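Sensor-type histidine kinase PrrB (Mycobacterium tuberculosis, PDB 1YSR) uses ATP to phosphorylate a protein histidine, probably as part of the PrrB/PrrA two-component system, the present fragment being its C-terminal ATP-binding domain. Local coordinates at residues Gln95-Phe98 / Glu99-Ser102. Residues are numbered along the deposited sequence; the frame is centred on the assembly and turned at random.
Sequences QVVF and ERFS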
loop_
_atom_site.group_PDB
_atom_site.type_symbol
_atom_site.label_atom_id
_atom_site.label_comp_id
_atom_site.label_asym_id
_atom_site.label_seq_id
_atom_site.Cartn_x
_atom_site.Cartn_y
_atom_site.Cartn_z
ATOM N N GLN A 95 25.109 -2.225 -13.240
ATOM C CA GLN A 95 25.047 -0.759 -13.143
ATOM C C GLN A 95 24.336 -0.107 -14.343
ATOM O O GLN A 95 23.463 0.740 -14.175
ATOM C CB GLN A 95 26.450 -0.207 -12.936
ATOM C CG GLN A 95 26.508 1.346 -12.801
ATOM C CD GLN A 95 27.926 1.844 -12.617
ATOM O OE1 GLN A 95 28.872 1.109 -12.890
ATOM N NE2 GLN A 95 28.083 3.091 -12.110
ATOM N N VAL A 96 24.667 -0.497 -15.562
ATOM C CA VAL A 96 24.014 0.092 -16.724
ATOM C C VAL A 96 22.519 -0.175 -16.684
ATOM O O VAL A 96 21.697 0.657 -17.097
ATOM C CB VAL A 96 24.653 -0.408 -18.045
ATOM C CG1 VAL A 96 23.771 -0.076 -19.281
ATOM C CG2 VAL A 96 26.031 0.228 -18.197
ATOM N N VAL A 97 22.158 -1.346 -16.182
ATOM C CA VAL A 97 20.749 -1.665 -16.112
ATOM C C VAL A 97 20.058 -0.705 -15.094
ATOM O O VAL A 97 19.020 -0.168 -15.376
ATOM C CB VAL A 97 20.554 -3.172 -15.821
ATOM C CG1 VAL A 97 19.146 -3.503 -15.385
ATOM C CG2 VAL A 97 20.899 -3.967 -17.098
ATOM N N PHE A 98 20.679 -0.467 -13.961
ATOM C CA PHE A 98 20.094 0.464 -12.977
ATOM C C PHE A 98 20.049 1.932 -13.425
ATOM O O PHE A 98 19.252 2.701 -12.910
ATOM C CB PHE A 98 20.798 0.360 -11.634
ATOM C CG PHE A 98 20.292 -0.759 -10.807
ATOM C CD1 PHE A 98 18.947 -0.773 -10.392
ATOM C CD2 PHE A 98 21.126 -1.831 -10.470
ATOM C CE1 PHE A 98 18.459 -1.814 -9.645
ATOM C CE2 PHE A 98 20.644 -2.877 -9.705
ATOM C CZ PHE A 98 19.274 -2.873 -9.286
ATOM N N GLU A 99 20.923 2.314 -14.359
ATOM C CA GLU A 99 20.971 3.679 -14.843
ATOM C C GLU A 99 19.936 3.926 -15.952
ATOM O O GLU A 99 19.810 5.054 -16.429
ATOM C CB GLU A 99 22.380 3.992 -15.371
ATOM C CG GLU A 99 23.512 4.116 -14.338
ATOM C CD GLU A 99 24.916 4.075 -14.995
ATOM O OE1 GLU A 99 25.023 3.963 -16.252
ATOM O OE2 GLU A 99 25.928 4.133 -14.253
ATOM N N ARG A 100 19.207 2.887 -16.361
ATOM C CA ARG A 100 18.230 2.965 -17.460
ATOM C C ARG A 100 16.809 2.764 -16.990
ATOM O O ARG A 100 16.577 1.899 -16.154
ATOM C CB ARG A 100 18.461 1.841 -18.486
ATOM C CG ARG A 100 19.588 2.018 -19.437
ATOM C CD ARG A 100 19.299 1.246 -20.727
ATOM N NE ARG A 100 19.230 -0.204 -20.497
ATOM C CZ ARG A 100 20.112 -1.095 -20.963
ATOM N NH1 ARG A 100 21.145 -0.692 -21.707
ATOM N NH2 ARG A 100 19.953 -2.401 -20.689
ATOM N N PHE A 101 15.867 3.507 -17.592
ATOM C CA PHE A 101 14.425 3.287 -17.436
ATOM C C PHE A 101 13.964 2.260 -18.457
ATOM O O PHE A 101 14.514 2.201 -19.557
ATOM C CB PHE A 101 13.645 4.621 -17.549
ATOM C CG PHE A 101 13.904 5.561 -16.398
ATOM C CD1 PHE A 101 13.122 5.492 -15.248
ATOM C CD2 PHE A 101 14.954 6.485 -16.444
ATOM C CE1 PHE A 101 13.361 6.321 -14.156
ATOM C CE2 PHE A 101 15.205 7.339 -15.350
ATOM C CZ PHE A 101 14.405 7.252 -14.196
ATOM N N SER A 102 13.002 1.410 -18.095
ATOM C CA SER A 102 12.589 0.295 -18.986
ATOM C C SER A 102 11.782 0.710 -20.206
ATOM O O SER A 102 10.785 1.418 -20.089
ATOM C CB SER A 102 11.874 -0.839 -18.234
ATOM O OG SER A 102 10.819 -0.384 -17.398
#
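Glu-99 N, one turn beyond Gln-95, donates to Gln-95 O at 3.0 Å, an alpha-helical i to i+4 bond that is bent at the hydrogen (N-H...O 137°). Glu-99 N also makes a weak bond to Val-96 O (3.3 Å), so its N-H is shared. Arg-100 N then bonds to Val-97 O at 3.2 Å, an i to i+3 link; its N-H...O angle of 159° is fairly straight, although the donor sits above the carbonyl plane. These bonds carry the helical pattern of 95-98 on into Glu-99 and Arg-100.

Among polar side chains, the Glu-99 carboxylate lies across the Gln-95 chain, Glu-99 OE2 coming 3.2 Å from Gln-95 CG, with the carboxylate and amide planes 64° apart.

Van der Waals contact joins the valine methyls to the Arg-100 guanidinium. The arginine chain bends at chi3, turning this group back over the helix, where Val-96 CG1 lies over one face, 3.6 Å from Arg-100 NH2's partner nitrogen NH1, and Val-97 CG2 approaches obliquely. Phe-98 packs inward on helix 117-125 and strand 129-134 of this HATPase-type domain.

Arg-100 NH2 also bonds to Leu-114 O, beyond the unmodelled residues 103-113; with Val-96 CG1 over one face, this bond should restrict rotation of the guanidinium.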